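PDB 4XSR: Alr3699 protein from Nostoc sp., which is of unknown function but belongs to the GT-B glycosyltransferases, two-domain proteins with facing Rossmann-like halves, and binds uridine-5'-diphosphate-glucose. Local coordinates for residues H211-S216 with V286-T291; P217-H222 with A292-G297; N103-L108 with L122-H127. All coordinates share one frame; numbering follows the deposited sequence.

Contact 1 of 3, residues H211-S216 with V286-T291. With UPG (uridine-5'-diphosphate-glucose), chain J.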
loop_
_atom_site.group_PDB
_atom_site.type_symbol
_atom_site.label_atom_id
_atom_site.label_comp_id
_atom_site.label_asym_id
_atom_site.label_seq_id
_atom_site.Cartn_x
_atom_site.Cartn_y
_atom_site.Cartn_z
ATOM N N HIS B 211 27.059 28.873 3.810
ATOM C CA HIS B 211 26.241 27.755 4.294
ATOM C C HIS B 211 25.495 27.231 3.070
ATOM O O HIS B 211 24.935 28.026 2.313
ATOM C CB HIS B 211 25.264 28.310 5.307
ATOM C CG HIS B 211 24.696 27.301 6.236
ATOM N ND1 HIS B 211 23.828 26.311 5.823
ATOM C CD2 HIS B 211 24.823 27.159 7.575
ATOM C CE1 HIS B 211 23.457 25.590 6.868
ATOM N NE2 HIS B 211 24.058 26.072 7.943
ATOM N N PHE B 212 25.533 25.917 2.832
ATOM C CA PHE B 212 25.003 25.355 1.613
ATOM C C PHE B 212 23.971 24.258 1.864
ATOM O O PHE B 212 23.673 23.447 0.998
ATOM C CB PHE B 212 26.132 24.878 0.715
ATOM C CG PHE B 212 27.077 25.996 0.275
ATOM C CD1 PHE B 212 28.065 26.490 1.140
ATOM C CD2 PHE B 212 27.000 26.526 -0.997
ATOM C CE1 PHE B 212 28.920 27.504 0.742
ATOM C CE2 PHE B 212 27.861 27.535 -1.399
ATOM C CZ PHE B 212 28.819 28.032 -0.531
ATOM N N SER B 213 23.351 24.276 3.023
ATOM C CA SER B 213 22.311 23.310 3.326
ATOM C C SER B 213 20.934 23.848 2.892
ATOM O O SER B 213 20.678 25.072 2.910
ATOM C CB SER B 213 22.277 23.008 4.837
ATOM O OG SER B 213 23.504 22.459 5.319
ATOM N N ARG B 214 20.036 22.926 2.553
ATOM C CA ARG B 214 18.650 23.292 2.362
ATOM C C ARG B 214 18.142 23.952 3.630
ATOM O O ARG B 214 18.712 23.774 4.709
ATOM C CB ARG B 214 17.805 22.069 2.014
ATOM C CG ARG B 214 17.498 21.152 3.195
ATOM C CD ARG B 214 17.053 19.753 2.743
ATOM N NE ARG B 214 16.383 18.991 3.826
ATOM C CZ ARG B 214 16.517 17.678 4.020
ATOM N NH1 ARG B 214 17.284 16.940 3.230
ATOM N NH2 ARG B 214 15.878 17.088 5.011
ATOM N N LEU B 215 17.066 24.717 3.497
ATOM C CA LEU B 215 16.497 25.430 4.629
ATOM C C LEU B 215 15.508 24.545 5.384
ATOM O O LEU B 215 14.363 24.397 4.986
ATOM C CB LEU B 215 15.850 26.721 4.145
ATOM C CG LEU B 215 16.731 27.572 3.214
ATOM C CD1 LEU B 215 15.960 28.774 2.702
ATOM C CD2 LEU B 215 18.015 28.038 3.895
ATOM N N SER B 216 15.980 23.895 6.441
ATOM C CA SER B 216 15.087 23.221 7.386
ATOM C C SER B 216 15.607 23.549 8.746
ATOM O O SER B 216 16.786 23.807 8.907
ATOM C CB SER B 216 15.058 21.692 7.244
ATOM O OG SER B 216 14.930 21.279 5.893
ATOM N N VAL B 286 33.463 27.563 4.708
ATOM C CA VAL B 286 32.175 26.877 4.591
ATOM C C VAL B 286 31.702 26.343 5.951
ATOM O O VAL B 286 32.462 25.695 6.670
ATOM C CB VAL B 286 32.232 25.764 3.553
ATOM C CG1 VAL B 286 30.893 25.044 3.471
ATOM C CG2 VAL B 286 32.616 26.328 2.198
ATOM N N ALA B 287 30.456 26.640 6.305
ATOM C CA ALA B 287 29.881 26.214 7.577
ATOM C C ALA B 287 28.708 25.207 7.397
ATOM O O ALA B 287 27.753 25.467 6.647
ATOM C CB ALA B 287 29.399 27.411 8.388
ATOM N N HIS B 288 28.832 24.067 8.087
ATOM C CA HIS B 288 27.796 23.066 8.250
ATOM C C HIS B 288 27.462 23.121 9.729
ATOM O O HIS B 288 28.364 23.056 10.563
ATOM C CB HIS B 288 28.307 21.688 7.844
ATOM C CG HIS B 288 27.424 20.568 8.286
ATOM N ND1 HIS B 288 27.545 19.973 9.521
ATOM C CD2 HIS B 288 26.385 19.955 7.675
ATOM C CE1 HIS B 288 26.622 19.041 9.657
ATOM N NE2 HIS B 288 25.914 18.999 8.542
ATOM N N THR B 289 26.176 23.293 10.043
ATOM C CA THR B 289 25.719 23.615 11.387
ATOM C C THR B 289 24.459 22.857 11.827
ATOM O O THR B 289 23.750 23.317 12.726
ATOM C CB THR B 289 25.417 25.129 11.507
ATOM O OG1 THR B 289 24.297 25.491 10.668
ATOM C CG2 THR B 289 26.658 25.936 11.120
ATOM N N SER B 290 24.192 21.704 11.217
ATOM C CA SER B 290 22.988 20.925 11.525
ATOM C C SER B 290 22.856 20.670 13.026
ATOM O O SER B 290 23.812 20.300 13.677
ATOM C CB SER B 290 23.002 19.578 10.794
ATOM O OG SER B 290 23.163 19.738 9.398
ATOM N N THR B 291 21.663 20.896 13.559
ATOM C CA THR B 291 21.375 20.675 14.967
ATOM C C THR B 291 20.890 19.255 15.251
ATOM O O THR B 291 20.596 18.970 16.394
ATOM C CB THR B 291 20.297 21.627 15.483
ATOM O OG1 THR B 291 19.140 21.515 14.653
ATOM C CG2 THR B 291 20.808 23.055 15.464
HETATM N N1 UPG J . 23.115 22.159 -3.061
HETATM C C2 UPG J . 22.836 22.745 -4.303
HETATM N N3 UPG J . 22.300 23.958 -4.329
HETATM C C4 UPG J . 22.032 24.636 -3.215
HETATM C C5 UPG J . 22.328 24.080 -1.964
HETATM C C6 UPG J . 22.864 22.814 -1.919
HETATM O O2 UPG J . 23.063 22.150 -5.395
HETATM O O4 UPG J . 21.521 25.788 -3.299
HETATM C C1C UPG J . 23.689 20.821 -2.987
HETATM C C2C UPG J . 25.021 20.768 -2.250
HETATM O O2C UPG J . 26.102 21.102 -3.148
HETATM C C3C UPG J . 24.984 19.319 -1.766
HETATM C C4C UPG J . 23.492 19.012 -1.519
HETATM O O4C UPG J . 22.787 20.023 -2.212
HETATM O O3C UPG J . 25.477 18.480 -2.812
HETATM C C5C UPG J . 23.024 19.037 -0.058
HETATM O O5C UPG J . 23.616 17.878 0.526
HETATM P PA UPG J . 23.290 17.360 1.991
HETATM O O1A UPG J . 24.332 16.336 2.309
HETATM O O2A UPG J . 22.935 18.462 2.925
HETATM O O3A UPG J . 21.963 16.473 1.553
HETATM P PB UPG J . 20.586 16.170 2.372
HETATM O O1B UPG J . 19.561 16.882 1.568
HETATM O O2B UPG J . 20.612 16.498 3.814
HETATM O O3B UPG J . 20.514 14.596 1.988
HETATM C "C1'" UPG J . 20.701 13.370 2.722
HETATM C "C2'" UPG J . 21.390 13.419 4.066
HETATM C "C3'" UPG J . 22.844 13.949 3.968
HETATM C "C4'" UPG J . 23.633 13.088 2.975
HETATM C "C5'" UPG J . 22.815 12.924 1.706
HETATM C "C6'" UPG J . 23.446 12.040 0.675
HETATM O "O2'" UPG J . 20.552 14.073 5.019
HETATM O "O3'" UPG J . 23.447 13.876 5.273
HETATM O "O4'" UPG J . 24.885 13.681 2.597
HETATM O "O5'" UPG J . 21.504 12.435 1.969
HETATM O "O6'" UPG J . 23.825 10.801 1.235
HETATM O O HOH W 1 26.387 24.119 4.655
#

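Contact 2 of 3, residues P217-H222 with A292-G297. With UPG (uridine-5'-diphosphate-glucose), chain J.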
loop_
_atom_site.group_PDB
_atom_site.type_symbol
_atom_site.label_atom_id
_atom_site.label_comp_id
_atom_site.label_asym_id
_atom_site.label_seq_id
_atom_site.Cartn_x
_atom_site.Cartn_y
_atom_site.Cartn_z
ATOM N N PRO B 217 14.745 23.483 9.741
ATOM C CA PRO B 217 15.241 23.790 11.070
ATOM C C PRO B 217 16.453 22.958 11.486
ATOM O O PRO B 217 17.398 23.496 12.040
ATOM C CB PRO B 217 14.015 23.543 11.943
ATOM C CG PRO B 217 12.861 23.957 11.029
ATOM C CD PRO B 217 13.276 23.364 9.710
ATOM N N TRP B 218 16.483 21.682 11.156
ATOM C CA TRP B 218 17.574 20.852 11.641
ATOM C C TRP B 218 18.893 21.087 10.906
ATOM O O TRP B 218 19.913 20.579 11.337
ATOM C CB TRP B 218 17.198 19.362 11.646
ATOM C CG TRP B 218 17.237 18.673 10.323
ATOM C CD1 TRP B 218 16.216 18.574 9.433
ATOM C CD2 TRP B 218 18.336 17.942 9.750
ATOM N NE1 TRP B 218 16.613 17.861 8.330
ATOM C CE2 TRP B 218 17.909 17.456 8.506
ATOM C CE3 TRP B 218 19.634 17.659 10.166
ATOM C CZ2 TRP B 218 18.719 16.695 7.690
ATOM C CZ3 TRP B 218 20.444 16.925 9.334
ATOM C CH2 TRP B 218 19.991 16.458 8.114
ATOM N N LYS B 219 18.876 21.833 9.799
ATOM C CA LYS B 219 20.109 22.185 9.097
ATOM C C LYS B 219 20.829 23.374 9.740
ATOM O O LYS B 219 21.971 23.649 9.404
ATOM C CB LYS B 219 19.851 22.482 7.637
ATOM C CG LYS B 219 19.488 21.246 6.844
ATOM C CD LYS B 219 20.627 20.249 6.808
ATOM C CE LYS B 219 20.343 19.137 5.821
ATOM N NZ LYS B 219 21.485 18.226 5.607
ATOM N N GLY B 220 20.150 24.045 10.654
ATOM C CA GLY B 220 20.765 24.954 11.570
ATOM C C GLY B 220 21.294 26.267 11.055
ATOM O O GLY B 220 22.262 26.770 11.603
ATOM N N GLN B 221 20.655 26.837 10.037
ATOM C CA GLN B 221 21.038 28.146 9.544
ATOM C C GLN B 221 20.964 29.168 10.679
ATOM O O GLN B 221 21.788 30.094 10.753
ATOM C CB GLN B 221 20.167 28.592 8.367
ATOM C CG GLN B 221 20.527 27.958 7.016
ATOM C CD GLN B 221 19.921 26.579 6.825
ATOM O OE1 GLN B 221 19.277 26.044 7.725
ATOM N NE2 GLN B 221 20.098 26.011 5.644
ATOM N N HIS B 222 20.003 28.997 11.573
ATOM C CA HIS B 222 19.833 29.947 12.690
ATOM C C HIS B 222 21.014 29.979 13.678
ATOM O O HIS B 222 21.235 30.982 14.358
ATOM C CB HIS B 222 18.514 29.707 13.442
ATOM C CG HIS B 222 18.379 28.333 14.011
ATOM N ND1 HIS B 222 18.203 27.208 13.224
ATOM C CD2 HIS B 222 18.375 27.903 15.294
ATOM C CE1 HIS B 222 18.128 26.143 13.999
ATOM N NE2 HIS B 222 18.224 26.537 15.261
ATOM N N ALA B 292 20.786 18.391 14.234
ATOM C CA ALA B 292 20.509 16.970 14.460
ATOM C C ALA B 292 21.521 16.243 13.672
ATOM O O ALA B 292 21.996 16.771 12.671
ATOM C CB ALA B 292 19.117 16.572 13.987
ATOM N N PRO B 293 21.842 15.013 14.073
ATOM C CA PRO B 293 22.997 14.413 13.423
ATOM C C PRO B 293 22.913 14.314 11.917
ATOM O O PRO B 293 21.943 13.834 11.379
ATOM C CB PRO B 293 23.064 13.007 14.062
ATOM C CG PRO B 293 22.505 13.204 15.426
ATOM C CD PRO B 293 21.406 14.237 15.245
ATOM N N GLU B 294 23.983 14.683 11.244
ATOM C CA GLU B 294 24.052 14.628 9.800
ATOM C C GLU B 294 24.435 13.223 9.325
ATOM O O GLU B 294 25.425 12.648 9.767
ATOM C CB GLU B 294 25.067 15.657 9.279
ATOM C CG GLU B 294 25.093 15.837 7.756
ATOM C CD GLU B 294 23.857 16.590 7.289
ATOM O OE1 GLU B 294 23.552 17.651 7.903
ATOM O OE2 GLU B 294 23.162 16.093 6.366
ATOM N N PRO B 295 23.671 12.643 8.431
ATOM C CA PRO B 295 24.020 11.310 7.976
ATOM C C PRO B 295 25.340 11.216 7.247
ATOM O O PRO B 295 26.081 10.323 7.524
ATOM C CB PRO B 295 22.863 10.952 7.063
ATOM C CG PRO B 295 21.734 11.659 7.653
ATOM C CD PRO B 295 22.266 12.949 8.161
ATOM N N PHE B 296 25.631 12.135 6.349
ATOM C CA PHE B 296 26.898 12.164 5.675
ATOM C C PHE B 296 27.405 13.579 5.604
ATOM O O PHE B 296 28.330 13.913 6.276
ATOM C CB PHE B 296 26.770 11.568 4.306
ATOM C CG PHE B 296 28.011 11.620 3.500
ATOM C CD1 PHE B 296 29.039 10.759 3.738
ATOM C CD2 PHE B 296 28.129 12.511 2.481
ATOM C CE1 PHE B 296 30.165 10.795 2.977
ATOM C CE2 PHE B 296 29.240 12.554 1.719
ATOM C CZ PHE B 296 30.265 11.694 1.963
ATOM N N GLY B 297 26.741 14.415 4.832
ATOM C CA GLY B 297 27.076 15.805 4.681
ATOM C C GLY B 297 27.898 16.129 3.462
ATOM O O GLY B 297 29.079 16.297 3.545
HETATM N N1 UPG J . 23.115 22.159 -3.061
HETATM C C2 UPG J . 22.836 22.745 -4.303
HETATM N N3 UPG J . 22.300 23.958 -4.329
HETATM C C4 UPG J . 22.032 24.636 -3.215
HETATM C C5 UPG J . 22.328 24.080 -1.964
HETATM C C6 UPG J . 22.864 22.814 -1.919
HETATM O O2 UPG J . 23.063 22.150 -5.395
HETATM O O4 UPG J . 21.521 25.788 -3.299
HETATM C C1C UPG J . 23.689 20.821 -2.987
HETATM C C2C UPG J . 25.021 20.768 -2.250
HETATM O O2C UPG J . 26.102 21.102 -3.148
HETATM C C3C UPG J . 24.984 19.319 -1.766
HETATM C C4C UPG J . 23.492 19.012 -1.519
HETATM O O4C UPG J . 22.787 20.023 -2.212
HETATM O O3C UPG J . 25.477 18.480 -2.812
HETATM C C5C UPG J . 23.024 19.037 -0.058
HETATM O O5C UPG J . 23.616 17.878 0.526
HETATM P PA UPG J . 23.290 17.360 1.991
HETATM O O1A UPG J . 24.332 16.336 2.309
HETATM O O2A UPG J . 22.935 18.462 2.925
HETATM O O3A UPG J . 21.963 16.473 1.553
HETATM P PB UPG J . 20.586 16.170 2.372
HETATM O O1B UPG J . 19.561 16.882 1.568
HETATM O O2B UPG J . 20.612 16.498 3.814
HETATM O O3B UPG J . 20.514 14.596 1.988
HETATM C "C1'" UPG J . 20.701 13.370 2.722
HETATM C "C2'" UPG J . 21.390 13.419 4.066
HETATM C "C3'" UPG J . 22.844 13.949 3.968
HETATM C "C4'" UPG J . 23.633 13.088 2.975
HETATM C "C5'" UPG J . 22.815 12.924 1.706
HETATM C "C6'" UPG J . 23.446 12.040 0.675
HETATM O "O2'" UPG J . 20.552 14.073 5.019
HETATM O "O3'" UPG J . 23.447 13.876 5.273
HETATM O "O4'" UPG J . 24.885 13.681 2.597
HETATM O "O5'" UPG J . 21.504 12.435 1.969
HETATM O "O6'" UPG J . 23.825 10.801 1.235
#

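Contact 3 of 3, residues N103-L108 with L122-H127. With UPG (uridine-5'-diphosphate-glucose), chain J.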
loop_
_atom_site.group_PDB
_atom_site.type_symbol
_atom_site.label_atom_id
_atom_site.label_comp_id
_atom_site.label_asym_id
_atom_site.label_seq_id
_atom_site.Cartn_x
_atom_site.Cartn_y
_atom_site.Cartn_z
ATOM N N ASN B 103 16.052 4.476 -3.193
ATOM C CA ASN B 103 16.912 5.537 -2.699
ATOM C C ASN B 103 16.339 6.413 -1.596
ATOM O O ASN B 103 17.060 7.251 -1.056
ATOM C CB ASN B 103 17.308 6.420 -3.873
ATOM C CG ASN B 103 18.642 7.098 -3.657
ATOM O OD1 ASN B 103 19.654 6.431 -3.496
ATOM N ND2 ASN B 103 18.651 8.427 -3.654
ATOM N N THR B 104 15.051 6.258 -1.284
ATOM C CA THR B 104 14.413 7.001 -0.212
ATOM C C THR B 104 13.441 6.081 0.520
ATOM O O THR B 104 13.212 4.944 0.106
ATOM C CB THR B 104 13.629 8.229 -0.744
ATOM O OG1 THR B 104 12.435 7.788 -1.413
ATOM C CG2 THR B 104 14.473 9.057 -1.744
ATOM N N GLN B 105 12.883 6.566 1.618
ATOM C CA GLN B 105 12.014 5.736 2.441
ATOM C C GLN B 105 10.726 5.293 1.715
ATOM O O GLN B 105 10.409 4.103 1.706
ATOM C CB GLN B 105 11.644 6.466 3.743
ATOM C CG GLN B 105 12.692 6.332 4.813
ATOM C CD GLN B 105 12.291 7.032 6.076
ATOM O OE1 GLN B 105 11.147 6.921 6.518
ATOM N NE2 GLN B 105 13.230 7.763 6.679
ATOM N N LYS B 106 9.995 6.244 1.126
ATOM C CA LYS B 106 8.764 5.911 0.402
ATOM C C LYS B 106 9.069 5.015 -0.768
ATOM O O LYS B 106 8.251 4.122 -1.121
ATOM C CB LYS B 106 7.990 7.139 -0.063
ATOM C CG LYS B 106 7.380 7.918 1.075
ATOM C CD LYS B 106 6.414 8.993 0.591
ATOM C CE LYS B 106 6.277 10.113 1.637
ATOM N NZ LYS B 106 5.713 11.384 1.086
ATOM N N ALA B 107 10.251 5.203 -1.348
ATOM C CA ALA B 107 10.648 4.344 -2.447
ATOM C C ALA B 107 10.931 2.945 -1.955
ATOM O O ALA B 107 10.913 1.991 -2.736
ATOM C CB ALA B 107 11.855 4.904 -3.173
ATOM N N LEU B 108 11.223 2.800 -0.669
ATOM C CA LEU B 108 11.464 1.467 -0.139
ATOM C C LEU B 108 10.104 0.777 0.052
ATOM O O LEU B 108 9.985 -0.402 -0.169
ATOM C CB LEU B 108 12.266 1.510 1.174
ATOM C CG LEU B 108 12.347 0.218 2.024
ATOM C CD1 LEU B 108 13.135 -0.883 1.350
ATOM C CD2 LEU B 108 12.968 0.501 3.366
ATOM N N LEU B 122 15.852 -6.419 -4.395
ATOM C CA LEU B 122 15.752 -5.046 -3.985
ATOM C C LEU B 122 17.016 -4.650 -3.238
ATOM O O LEU B 122 17.488 -5.401 -2.358
ATOM C CB LEU B 122 14.610 -4.909 -3.017
ATOM C CG LEU B 122 14.459 -3.538 -2.391
ATOM C CD1 LEU B 122 13.934 -2.530 -3.394
ATOM C CD2 LEU B 122 13.486 -3.653 -1.243
ATOM N N VAL B 123 17.519 -3.455 -3.570
ATOM C CA VAL B 123 18.554 -2.770 -2.799
ATOM C C VAL B 123 17.992 -1.511 -2.191
ATOM O O VAL B 123 17.265 -0.784 -2.827
ATOM C CB VAL B 123 19.768 -2.412 -3.688
ATOM C CG1 VAL B 123 20.744 -1.533 -2.933
ATOM C CG2 VAL B 123 20.487 -3.674 -4.175
ATOM N N TYR B 124 18.354 -1.247 -0.951
ATOM C CA TYR B 124 17.977 -0.027 -0.275
ATOM C C TYR B 124 19.246 0.816 -0.019
ATOM O O TYR B 124 20.173 0.360 0.645
ATOM C CB TYR B 124 17.341 -0.378 1.071
ATOM C CG TYR B 124 16.890 0.800 1.941
ATOM C CD1 TYR B 124 16.326 1.962 1.395
ATOM C CD2 TYR B 124 16.958 0.710 3.308
ATOM C CE1 TYR B 124 15.896 3.014 2.225
ATOM C CE2 TYR B 124 16.541 1.747 4.130
ATOM C CZ TYR B 124 16.009 2.879 3.592
ATOM O OH TYR B 124 15.571 3.839 4.453
ATOM N N HIS B 125 19.270 2.047 -0.534
ATOM C CA HIS B 125 20.380 2.952 -0.321
ATOM C C HIS B 125 19.900 3.929 0.704
ATOM O O HIS B 125 18.963 4.684 0.466
ATOM C CB HIS B 125 20.797 3.654 -1.592
ATOM C CG HIS B 125 22.165 4.271 -1.514
ATOM N ND1 HIS B 125 23.141 4.051 -2.471
ATOM C CD2 HIS B 125 22.727 5.071 -0.573
ATOM C CE1 HIS B 125 24.239 4.697 -2.122
ATOM N NE2 HIS B 125 24.015 5.327 -0.978
ATOM N N LEU B 126 20.564 3.897 1.858
ATOM C CA LEU B 126 20.104 4.530 3.046
ATOM C C LEU B 126 20.903 5.819 3.218
ATOM O O LEU B 126 22.114 5.782 3.475
ATOM C CB LEU B 126 20.323 3.572 4.185
ATOM C CG LEU B 126 20.035 4.075 5.570
ATOM C CD1 LEU B 126 18.614 4.573 5.724
ATOM C CD2 LEU B 126 20.326 2.960 6.566
ATOM N N HIS B 127 20.221 6.945 3.003
ATOM C CA HIS B 127 20.810 8.279 3.091
ATOM C C HIS B 127 20.399 8.950 4.371
ATOM O O HIS B 127 20.797 10.062 4.628
ATOM C CB HIS B 127 20.352 9.157 1.908
ATOM C CG HIS B 127 20.826 8.674 0.576
ATOM N ND1 HIS B 127 22.106 8.903 0.112
ATOM C CD2 HIS B 127 20.192 7.994 -0.404
ATOM C CE1 HIS B 127 22.244 8.376 -1.093
ATOM N NE2 HIS B 127 21.096 7.811 -1.424
HETATM N N1 UPG J . 23.115 22.159 -3.061
HETATM C C2 UPG J . 22.836 22.745 -4.303
HETATM N N3 UPG J . 22.300 23.958 -4.329
HETATM C C4 UPG J . 22.032 24.636 -3.215
HETATM C C5 UPG J . 22.328 24.080 -1.964
HETATM C C6 UPG J . 22.864 22.814 -1.919
HETATM O O2 UPG J . 23.063 22.150 -5.395
HETATM O O4 UPG J . 21.521 25.788 -3.299
HETATM C C1C UPG J . 23.689 20.821 -2.987
HETATM C C2C UPG J . 25.021 20.768 -2.250
HETATM O O2C UPG J . 26.102 21.102 -3.148
HETATM C C3C UPG J . 24.984 19.319 -1.766
HETATM C C4C UPG J . 23.492 19.012 -1.519
HETATM O O4C UPG J . 22.787 20.023 -2.212
HETATM O O3C UPG J . 25.477 18.480 -2.812
HETATM C C5C UPG J . 23.024 19.037 -0.058
HETATM O O5C UPG J . 23.616 17.878 0.526
HETATM P PA UPG J . 23.290 17.360 1.991
HETATM O O1A UPG J . 24.332 16.336 2.309
HETATM O O2A UPG J . 22.935 18.462 2.925
HETATM O O3A UPG J . 21.963 16.473 1.553
HETATM P PB UPG J . 20.586 16.170 2.372
HETATM O O1B UPG J . 19.561 16.882 1.568
HETATM O O2B UPG J . 20.612 16.498 3.814
HETATM O O3B UPG J . 20.514 14.596 1.988
HETATM C "C1'" UPG J . 20.701 13.370 2.722
HETATM C "C2'" UPG J . 21.390 13.419 4.066
HETATM C "C3'" UPG J . 22.844 13.949 3.968
HETATM C "C4'" UPG J . 23.633 13.088 2.975
HETATM C "C5'" UPG J . 22.815 12.924 1.706
HETATM C "C6'" UPG J . 23.446 12.040 0.675
HETATM O "O2'" UPG J . 20.552 14.073 5.019
HETATM O "O3'" UPG J . 23.447 13.876 5.273
HETATM O "O4'" UPG J . 24.885 13.681 2.597
HETATM O "O5'" UPG J . 21.504 12.435 1.969
HETATM O "O6'" UPG J . 23.825 10.801 1.235
#

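Contact 1 of 3, residues H211-S216 with V286-T291
The imidazole of His211 meets Thr289 edge-on: NE2 donates to OG1 over 2.8 Å, and the hydroxyl lies only 3° out of the ring plane. At 159° the bond is fairly straight. With CG anti to the backbone N (chi1 -160°), the ring swings across to segment 286-291 although its CB does not head there. One face of the same ring takes the carbonyl of Ala287, whose O approaches CD2 to 3.5 Å and sits toward the rim, above the plane. Thr289 OG1 has a further partner in the carbonyl O of Gly220, so the hydroxyl links His211 to the loop leading into helix 221-228.

The contact illustrates how the carboxyl ends of neighbouring parallel strands build a ligand site in a Rossmann-like domain. Strands 207-211 and 285-287 lie side by side in the second sheet, and at their ends the chains are bridged by a water. It accepts from Phe212 N and donates to Ala287 O at 2.8 Å, with a weaker link to Ser213 OG. On its other ring nitrogen, ND1, His211 receives a weak bond from Ser213 N, which ties the imidazole to its own loop as well.

Phe212 turns its ring to the apolar side. Its CD1 reaches CG1 of Val286 at 3.9 Å, the two side chains crossing at about a right angle. Met280 of helix 276-281 touches both of them; from helix 298-305, Val299 touches Phe212 and Ala303 touches Val286. Past this buried pair the loop faces the ligand: Phe212 O comes within 3.1 Å of C6 of uridine-5'-diphosphate-glucose, and Arg214 NH1 donates to its phosphate oxygen O1B at 2.8 Å.

Contact 2 of 3, residues P217-H222 with A292-G297
The diphosphate and glucose end of the GT-B ligand site is lined here by two loops of the second Rossmann-like domain, one entering helix 221-228 and the other entering helix 298-305. Across them Lys219 and Glu294 form a salt bridge, NZ to OE2 at 2.8 Å, with a weak bond from NZ to OE1 beside it. Lys219 leaves its backbone heading away from the other loop, but a bend at chi2 (-64°) brings the ammonium back between carboxylate and ligand, where NZ also donates to the phosphate oxygens O2B, at 2.6 Å, and O2A.

Trp218 adds an apolar wall. Its CE3 packs on CB of Ala292 at 4.0 Å, CH2 reaches CD of Pro295, and Lys219 CE lies over one face of the indole, toward its rim. The ring and the Glu294 carboxylate are 26° from coplanar, with OE1 3.5 Å from CZ3. Beyond the segments, Ser290 OG and His288 NE2 both bond to Glu294 OE1, a second shell that should hold the carboxylate's rotation.

The sugar is gripped by the second loop. Glu294 OE2 accepts from O3' in a bond modelled so short that its exact length is doubtful. Phe296 N donates to the same O3'. Gly297, at the N-cap of helix 298-305, donates from its N to the sugar's O4' at 3.0 Å.

Contact 3 of 3, residues N103-L108 with L122-H127
Apolar packing joins Leu108, on the first turn of helix 105-118, to Tyr124 and Leu122 of strand 122-126. CD2 of Leu108 stands over the middle of the phenol ring, 3.8 Å from its centroid and 8° off the ring normal, a CH-pi contact with the methyl set squarely on the face. The other methyl, CD1, meets CD2 of Leu122 at 3.8 Å. CG anti to the backbone N carries the fork of the Leu108 side chain over the strand, one methyl on Tyr124 and the other reaching Leu122. Leu126 CB covers the opposite face of Tyr124, offset toward the rim. At the far end of the ring, CG of Gln105 approaches the tyrosine OH to 3.8 Å. Leu146 and Ala147 of helix 137-150 pack against Leu108 and Tyr124 respectively.

One polar bond crosses the contact. His127 NE2 donates to Asn103 OD1 at 2.9 Å with an angle of 150°; the acceptor lies in the imidazole plane, whereas the donor stands 39° out of the carbonyl plane, and amide and ring are steeply inclined. Asn103 OD1 also approaches CB of His125. Its ND2 is held by Asp13 OD2, which is consistent with the modelled orientation of the amide, OD1 toward His127. Face-on, the His127 ring receives CD2 of His125, toward the rim.

The helix start is closed by Thr104, the N-cap residue, whose OG1 accepts a weak bond from Ala107 N and also pairs with Gln14 OE1.

The contact joins the helix and second strand of the beta-alpha-beta unit made of strand 99-102, helix 105-118 and strand 122-126, with Asn103 just after the first strand. The relay from Asp13 through Asn103 to His127 probably orients the imidazole, leaving ND1 in a hydrogen bond of 2.8 Å with O6' of uridine-5'-diphosphate-glucose, in which either atom could be the donor.

In the fold
From the N terminus, contact 3 comes first: 103-108 meets 122-127 after a short loop that is mostly helix, within one beta-alpha-beta unit of the first domain's parallel sheet. Contacts 1 and 2 follow in the second domain, and their segments cross along the chain: 211-216 and 217-222 are consecutive, as are 286-291 and 292-297, so each closes a loop of 69 residues and the two share a seam. Their centres lie about 6 Å apart. Contact 3 is about 20 Å from contact 2 between centres, yet Pro295 packs on His127 across the domain interface. All three touch the uridine-5'-diphosphate-glucose lying in the interdomain cleft.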